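Local coordinates for 5-carboxymethyl-2-hydroxymuconate semialdehyde dehydrogenase (PDB 2D4E), which probably catalyses the NAD-dependent oxidation of 5-carboxymethyl-2-hydroxymuconate semialdehyde to the corresponding acid, as a tetrameric member of the aldehyde dehydrogenase family, at residues R25-F30 / L224-G229; S40-P45 / A58-E63; D104-M109 / P202-K207. All coordinates share one frame; numbering follows the deposited sequence.

Contact 1: residues R25-F30 / L224-G229; sequences RPALHF and LVQGFG. With NAD (nicotinamide-adenine-dinucleotide), chain K.
The coenzyme-binding domain of the aldehyde dehydrogenase fold supplies one side of this contact: residues 224-229 leave strand 222-224, an outermost strand of the five-stranded parallel sheet within this chain, and run to helix 229-238 beside bound NAD. Residues 25-30 meet the start of that turn through a single antiparallel bridge, F30 with L224, a hydrogen-bonded pair. F30 N gives its hydrogen to L224 O at 2.9 Å, and L224 N returns a bond to F30 O at 2.7 Å; both donors lie in the carbonyl plane on a lone pair. Beyond the bridge a side chain takes over from the backbone. With CG anti to its carbonyl carbon (chi1 -49°), H29 presents ND1 to Q226 N at 2.9 Å, with the donor at the ring edge, only 6° out of the plane; since a backbone N-H can only donate, ND1 is the acceptor and carries no proton in this bond. The other ring nitrogen, NE2, bonds S38 OG, so the rotation of the imidazole is fixed from both nitrogens. An alanine here would probably disturb the path of the turn at Q226, since the acceptor for its buried N-H and the link to S38 would both be gone. L224 CD2 lies 3.8 Å from L28 O, while the amide NE2 of Q226 turns elsewhere, to P202 O and T206 OG1. At the far end of the turn G229 CA comes within 3.1 Å of NAD O2B, and a side chain on this glycine would run into the adenine. V225 rests on helix 63-80, A27 and L224 touch helix 203-214, and A27 pairs through its backbone with V57 and A59 of strand 53-59.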
# COMPACT_ATOMS: atom_id res chain seq x y z
N ARG C 25 41.15 29.25 0.12
CA ARG C 25 40.58 28.60 1.29
C ARG C 25 40.60 27.07 1.34
O ARG C 25 39.99 26.40 0.51
CB ARG C 25 39.13 29.08 1.48
CG ARG C 25 39.00 30.58 1.68
CD ARG C 25 39.76 31.02 2.93
NE ARG C 25 39.09 30.59 4.16
CZ ARG C 25 37.97 31.13 4.63
NH1 ARG C 25 37.39 32.12 3.97
NH2 ARG C 25 37.42 30.67 5.75
N PRO C 26 41.32 26.51 2.32
CA PRO C 26 41.39 25.05 2.45
C PRO C 26 39.99 24.53 2.75
O PRO C 26 39.23 25.18 3.47
CB PRO C 26 42.34 24.85 3.63
CG PRO C 26 43.22 26.07 3.58
CD PRO C 26 42.22 27.17 3.28
N ALA C 27 39.64 23.37 2.20
CA ALA C 27 38.32 22.79 2.44
C ALA C 27 38.38 22.08 3.80
O ALA C 27 39.06 21.06 3.94
CB ALA C 27 37.96 21.80 1.33
N LEU C 28 37.66 22.60 4.79
CA LEU C 28 37.69 22.02 6.13
C LEU C 28 36.55 21.07 6.46
O LEU C 28 35.55 20.99 5.74
CB LEU C 28 37.72 23.13 7.17
CG LEU C 28 38.86 24.16 7.07
CD1 LEU C 28 38.66 25.26 8.09
CD2 LEU C 28 40.19 23.46 7.28
N HIS C 29 36.70 20.35 7.56
CA HIS C 29 35.67 19.44 8.03
C HIS C 29 34.62 20.31 8.69
O HIS C 29 34.87 21.48 9.00
CB HIS C 29 36.21 18.49 9.12
CG HIS C 29 37.50 17.82 8.78
ND1 HIS C 29 37.64 16.96 7.71
CD2 HIS C 29 38.71 17.86 9.39
CE1 HIS C 29 38.88 16.50 7.68
NE2 HIS C 29 39.55 17.03 8.69
N PHE C 30 33.44 19.75 8.90
CA PHE C 30 32.38 20.46 9.60
C PHE C 30 31.97 19.47 10.68
O PHE C 30 31.35 18.45 10.41
CB PHE C 30 31.19 20.77 8.70
CG PHE C 30 30.21 21.70 9.35
CD1 PHE C 30 30.48 23.07 9.42
CD2 PHE C 30 29.05 21.21 9.96
CE1 PHE C 30 29.61 23.94 10.09
CE2 PHE C 30 28.18 22.07 10.63
CZ PHE C 30 28.46 23.44 10.69
N LEU C 224 30.79 16.73 8.42
CA LEU C 224 31.60 16.42 7.26
C LEU C 224 33.05 16.16 7.64
O LEU C 224 33.64 16.91 8.41
CB LEU C 224 31.54 17.59 6.28
CG LEU C 224 32.67 17.66 5.25
CD1 LEU C 224 32.57 16.47 4.30
CD2 LEU C 224 32.59 18.97 4.49
N VAL C 225 33.60 15.09 7.09
CA VAL C 225 34.99 14.75 7.33
C VAL C 225 35.65 14.44 5.99
O VAL C 225 35.29 13.48 5.32
CB VAL C 225 35.14 13.51 8.25
CG1 VAL C 225 36.62 13.23 8.49
CG2 VAL C 225 34.44 13.75 9.58
N GLN C 226 36.60 15.29 5.59
CA GLN C 226 37.31 15.11 4.33
C GLN C 226 38.44 14.12 4.57
O GLN C 226 38.98 14.03 5.68
CB GLN C 226 37.89 16.44 3.86
CG GLN C 226 36.86 17.51 3.58
CD GLN C 226 36.20 17.35 2.22
OE1 GLN C 226 36.34 16.31 1.57
NE2 GLN C 226 35.47 18.37 1.79
N GLY C 227 38.82 13.38 3.54
CA GLY C 227 39.91 12.43 3.71
C GLY C 227 39.87 11.23 2.80
O GLY C 227 38.90 11.00 2.07
N PHE C 228 40.94 10.44 2.85
CA PHE C 228 41.08 9.24 2.03
C PHE C 228 40.17 8.11 2.48
O PHE C 228 39.81 8.01 3.65
CB PHE C 228 42.54 8.78 2.05
CG PHE C 228 43.51 9.81 1.54
CD1 PHE C 228 44.78 9.92 2.09
CD2 PHE C 228 43.16 10.66 0.49
CE1 PHE C 228 45.70 10.87 1.61
CE2 PHE C 228 44.06 11.61 0.00
CZ PHE C 228 45.33 11.71 0.56
N GLY C 229 39.81 7.24 1.54
CA GLY C 229 38.95 6.11 1.85
C GLY C 229 39.49 5.19 2.93
O GLY C 229 38.76 4.81 3.85
PA NAD K . 35.48 4.27 -4.63
O1A NAD K . 36.89 4.00 -4.40
O2A NAD K . 34.62 3.16 -4.19
O5B NAD K . 34.94 5.60 -3.86
C5B NAD K . 33.66 5.71 -3.16
C4B NAD K . 33.95 6.17 -1.74
O4B NAD K . 34.57 5.03 -1.11
C3B NAD K . 35.00 7.31 -1.63
O3B NAD K . 34.47 8.41 -0.86
C2B NAD K . 36.19 6.60 -0.97
O2B NAD K . 36.99 7.47 -0.13
C1B NAD K . 35.50 5.49 -0.20
N9A NAD K . 36.39 4.39 0.11
C8A NAD K . 37.38 3.81 -0.66
N7A NAD K . 38.03 2.79 -0.04
C5A NAD K . 37.41 2.74 1.20
C6A NAD K . 37.62 1.89 2.35
N6A NAD K . 38.54 0.93 2.38
N1A NAD K . 36.80 2.12 3.45
C2A NAD K . 35.84 3.12 3.41
N3A NAD K . 35.58 3.95 2.41
C4A NAD K . 36.39 3.72 1.32
O3 NAD K . 35.31 4.59 -6.11
PN NAD K . 34.87 5.79 -7.04
O1N NAD K . 35.97 5.97 -8.00
O2N NAD K . 34.53 6.95 -6.20
O5D NAD K . 33.71 4.98 -7.68
C5D NAD K . 33.10 5.18 -8.93
C4D NAD K . 32.19 4.00 -8.84
O4D NAD K . 30.95 4.32 -8.18
C3D NAD K . 31.88 3.26 -10.14
O3D NAD K . 32.09 1.84 -10.04
C2D NAD K . 30.43 3.67 -10.37
O2D NAD K . 29.75 2.70 -11.19
C1D NAD K . 29.92 3.78 -8.95
N1N NAD K . 28.70 4.60 -8.83
C2N NAD K . 27.56 3.85 -8.61
C3N NAD K . 26.37 4.55 -8.50
C7N NAD K . 25.04 3.84 -8.28
O7N NAD K . 24.03 4.51 -8.19
N7N NAD K . 25.00 2.50 -8.19
C4N NAD K . 26.33 6.02 -8.62
C5N NAD K . 27.58 6.65 -8.85
C6N NAD K . 28.79 6.03 -8.97

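Contact 2: residues S40-P45 / A58-E63; sequences SGETFP and AARGGE
Strands 43-48 and 53-59 form a two-stranded antiparallel beta hairpin, and this contact lies where its paired ends separate. The tight part is the hydrogen-bonded pair F44 with A58: F44 N to A58 O and A58 N to F44 O both measure 2.9 Å, each donor in the carbonyl plane. Above this pair the F44 side chain takes the crowded position between its own N and carbonyl carbon (chi1 68°), which swings the ring across the neighbouring strand. One ring face then receives the A58 methyl in a CH-pi contact, CB lying 4.1 Å from the centroid and 29° off the normal, while the edge meets R60 CA. T43 and A59 form the adjoining non-hydrogen-bonded pair, their side chains diverging. R60 N closes the pairing with a nearly straight bond to E42 O, although it approaches from above the carbonyl plane.

The solvent side is looser. E42 and R60 lie alongside each other, pointing the same way, yet carboxylate and guanidinium planes stand 88° apart, and at 3.8 Å E42 OE1 and R60 NH1 make a long, purely electrostatic salt bridge. The stronger partner of R60 is E231, reached by NH2. Water also joins the two segments here, one molecule linking T43 O to NH1, the latter weakly. In the ST turn at S40, OG accepts from E42 N at 3.2 Å and shares a second water with R60 O.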
# COMPACT_ATOMS: atom_id res chain seq x y z
N SER C 40 45.95 17.13 13.19
CA SER C 40 47.33 17.04 12.74
C SER C 40 47.72 18.22 11.85
O SER C 40 48.90 18.44 11.58
CB SER C 40 47.55 15.73 11.96
OG SER C 40 46.94 15.80 10.68
N GLY C 41 46.72 18.97 11.39
CA GLY C 41 46.98 20.11 10.53
C GLY C 41 47.25 19.69 9.09
O GLY C 41 47.39 20.53 8.20
N GLU C 42 47.31 18.39 8.86
CA GLU C 42 47.57 17.85 7.54
C GLU C 42 46.45 18.12 6.53
O GLU C 42 45.28 18.21 6.89
CB GLU C 42 47.81 16.34 7.62
CG GLU C 42 49.16 15.96 8.20
CD GLU C 42 49.38 14.46 8.21
OE1 GLU C 42 49.10 13.80 7.19
OE2 GLU C 42 49.85 13.93 9.25
N THR C 43 46.84 18.24 5.27
CA THR C 43 45.89 18.47 4.19
C THR C 43 46.34 17.65 2.98
O THR C 43 47.44 17.11 2.96
CB THR C 43 45.83 19.96 3.77
OG1 THR C 43 47.11 20.37 3.27
CG2 THR C 43 45.44 20.84 4.94
N PHE C 44 45.47 17.56 1.98
CA PHE C 44 45.79 16.85 0.76
C PHE C 44 45.25 17.69 -0.40
O PHE C 44 44.22 18.35 -0.27
CB PHE C 44 45.19 15.43 0.77
CG PHE C 44 43.68 15.40 0.70
CD1 PHE C 44 43.03 15.34 -0.52
CD2 PHE C 44 42.93 15.40 1.87
CE1 PHE C 44 41.64 15.28 -0.59
CE2 PHE C 44 41.53 15.34 1.82
CZ PHE C 44 40.89 15.28 0.59
N PRO C 45 45.96 17.70 -1.53
CA PRO C 45 45.50 18.50 -2.67
C PRO C 45 44.50 17.80 -3.58
O PRO C 45 44.38 16.57 -3.58
CB PRO C 45 46.80 18.78 -3.40
CG PRO C 45 47.52 17.45 -3.27
CD PRO C 45 47.25 17.05 -1.82
N ALA C 58 42.32 20.17 0.94
CA ALA C 58 41.25 19.82 1.87
C ALA C 58 41.87 19.14 3.08
O ALA C 58 42.87 18.43 2.96
CB ALA C 58 40.26 18.87 1.19
N ALA C 59 41.29 19.37 4.26
CA ALA C 59 41.79 18.77 5.50
C ALA C 59 41.83 17.25 5.39
O ALA C 59 40.88 16.62 4.91
CB ALA C 59 40.91 19.19 6.67
N ARG C 60 42.93 16.66 5.83
CA ARG C 60 43.09 15.21 5.78
C ARG C 60 42.60 14.58 7.07
O ARG C 60 43.36 14.41 8.02
CB ARG C 60 44.56 14.86 5.54
CG ARG C 60 44.82 13.37 5.35
CD ARG C 60 46.25 13.14 4.88
NE ARG C 60 46.54 11.72 4.73
CZ ARG C 60 47.69 11.24 4.24
NH1 ARG C 60 48.64 12.07 3.85
NH2 ARG C 60 47.88 9.93 4.15
N GLY C 61 41.32 14.23 7.09
CA GLY C 61 40.71 13.64 8.27
C GLY C 61 41.08 12.20 8.56
O GLY C 61 41.30 11.41 7.64
N GLY C 62 41.13 11.86 9.84
CA GLY C 62 41.47 10.51 10.26
C GLY C 62 40.54 10.03 11.36
O GLY C 62 39.48 10.61 11.57
N GLU C 63 40.96 8.98 12.07
CA GLU C 63 40.17 8.40 13.16
C GLU C 63 39.66 9.42 14.16
O GLU C 63 38.52 9.32 14.62
CB GLU C 63 41.00 7.37 13.92
CG GLU C 63 41.49 6.21 13.08
CD GLU C 63 42.27 5.19 13.90
OE1 GLU C 63 42.80 4.23 13.30
OE2 GLU C 63 42.35 5.35 15.14
O HOH W 1 45.31 13.35 9.99
O HOH W 2 48.52 14.89 2.39

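Contact 3: residues D104-M109 / P202-K207; sequences DELAVM and PFTATK
Helices 103-114 and 203-214 pack nearly antiparallel here, their short segments crossing at 160° with axes 9.8 Å apart, and three side chains of each helix carry the contact. M109 is the central one. Its CG stands anti to the backbone N and SD continues the extended course, so the chain reaches straight across before bending at the thioether (chi3 -66°). That path puts CG 3.8 Å from F203 CB, the two side chains crossing at about a right angle, and SD 3.5 Å from K207 CB; the bend then lays CE along the K207 methylenes. K207 also leaves its backbone with CG anti to N, but a turn at chi2 (62°) redirects the otherwise extended chain, with its aliphatic part passing obliquely over L106. L106 CD2 touches K207 CG at 3.5 Å and also meets the methyl of T204, CG2, which is anti to the backbone N. At the tip, K207 NZ donates to E105 OE1 over 2.5 Å, a short salt bridge met nearly along the C-O axis. E105, extended beyond CG, approaches the lysine at about a right angle, and its OE2 bonds H102 ND1, a second grip that probably helps to position the carboxylate. Thus K207 serves both halves of the interface, its methylenes in the apolar part and its ammonium at the polar end. Helix 12-24 adds L22 against M109 and F203, helix 118-136 places V125 against L106, and the start of helix 203-214 is tied back to helix 103-114 by F203 N bonding to D113, a residue of the sodium site.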
# COMPACT_ATOMS: atom_id res chain seq x y z
N ASP C 104 25.18 28.85 -8.98
CA ASP C 104 26.32 29.18 -9.83
C ASP C 104 27.65 28.76 -9.22
O ASP C 104 28.49 28.15 -9.89
CB ASP C 104 26.34 30.68 -10.14
CG ASP C 104 25.14 31.14 -10.97
OD1 ASP C 104 24.39 30.28 -11.49
OD2 ASP C 104 24.96 32.37 -11.12
N GLU C 105 27.84 29.09 -7.94
CA GLU C 105 29.07 28.74 -7.24
C GLU C 105 29.27 27.22 -7.20
O GLU C 105 30.37 26.73 -7.49
CB GLU C 105 29.03 29.27 -5.80
CG GLU C 105 28.85 30.78 -5.67
CD GLU C 105 28.22 31.16 -4.33
OE1 GLU C 105 28.68 30.67 -3.28
OE2 GLU C 105 27.26 31.96 -4.33
N LEU C 106 28.21 26.50 -6.83
CA LEU C 106 28.26 25.03 -6.74
C LEU C 106 28.61 24.40 -8.09
O LEU C 106 29.43 23.48 -8.17
CB LEU C 106 26.91 24.49 -6.23
CG LEU C 106 26.61 24.70 -4.73
CD1 LEU C 106 25.14 24.49 -4.44
CD2 LEU C 106 27.47 23.75 -3.91
N ALA C 107 27.99 24.89 -9.15
CA ALA C 107 28.24 24.36 -10.48
C ALA C 107 29.70 24.57 -10.87
O ALA C 107 30.37 23.63 -11.30
CB ALA C 107 27.33 25.04 -11.49
N VAL C 108 30.18 25.79 -10.73
CA VAL C 108 31.56 26.09 -11.08
C VAL C 108 32.54 25.28 -10.25
O VAL C 108 33.50 24.71 -10.77
CB VAL C 108 31.87 27.60 -10.89
CG1 VAL C 108 33.35 27.85 -11.13
CG2 VAL C 108 31.04 28.43 -11.86
N MET C 109 32.29 25.22 -8.95
CA MET C 109 33.16 24.49 -8.05
C MET C 109 33.30 23.02 -8.46
O MET C 109 34.42 22.52 -8.64
CB MET C 109 32.62 24.58 -6.62
CG MET C 109 33.53 23.98 -5.58
SD MET C 109 32.88 24.28 -3.93
CE MET C 109 33.02 26.06 -3.84
N PRO C 202 36.73 16.92 -3.35
CA PRO C 202 36.26 17.31 -2.01
C PRO C 202 35.58 18.66 -1.81
O PRO C 202 34.76 18.81 -0.91
CB PRO C 202 37.53 17.21 -1.19
CG PRO C 202 38.54 17.80 -2.14
CD PRO C 202 38.18 17.17 -3.48
N PHE C 203 35.93 19.63 -2.65
CA PHE C 203 35.41 20.99 -2.50
C PHE C 203 33.91 21.21 -2.37
O PHE C 203 33.46 21.90 -1.44
CB PHE C 203 35.96 21.86 -3.63
CG PHE C 203 37.45 21.88 -3.68
CD1 PHE C 203 38.13 21.72 -4.88
CD2 PHE C 203 38.19 22.01 -2.51
CE1 PHE C 203 39.52 21.67 -4.91
CE2 PHE C 203 39.58 21.97 -2.53
CZ PHE C 203 40.24 21.79 -3.73
N THR C 204 33.13 20.65 -3.28
CA THR C 204 31.68 20.81 -3.24
C THR C 204 31.04 20.42 -1.90
O THR C 204 30.07 21.04 -1.47
CB THR C 204 31.02 19.99 -4.37
OG1 THR C 204 31.55 20.42 -5.64
CG2 THR C 204 29.51 20.18 -4.36
N ALA C 205 31.59 19.40 -1.24
CA ALA C 205 31.04 18.96 0.04
C ALA C 205 31.23 20.01 1.13
O ALA C 205 30.32 20.27 1.92
CB ALA C 205 31.70 17.64 0.46
N THR C 206 32.40 20.63 1.19
CA THR C 206 32.64 21.67 2.18
C THR C 206 31.69 22.83 1.91
O THR C 206 31.19 23.46 2.85
CB THR C 206 34.11 22.16 2.14
OG1 THR C 206 34.94 21.23 2.84
CG2 THR C 206 34.23 23.55 2.76
N LYS C 207 31.43 23.10 0.64
CA LYS C 207 30.52 24.17 0.25
C LYS C 207 29.10 23.83 0.71
O LYS C 207 28.37 24.69 1.22
CB LYS C 207 30.55 24.36 -1.27
CG LYS C 207 29.65 25.48 -1.77
CD LYS C 207 30.06 26.84 -1.22
CE LYS C 207 29.18 27.94 -1.79
NZ LYS C 207 29.64 29.30 -1.40

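Overall arrangement
Contact 1 is the most buried of the three and lies between the others, its centre about 7 Å from that of contact 2 and about 13 Å from that of contact 3. Backbone pairing dominates contacts 1 and 2, whereas contact 3 depends on side chains between helices. Contact 2 is partly exposed, with waters and a long ion pair on its outer side; contact 3 combines apolar packing with a short salt bridge. Q226 joins all three, its O probably bonding G61 N and its NE2 P202 O. A27 O probably pairs with A59 N, and contacts 2 and 3 meet directly where A58 CB packs on P202 CG.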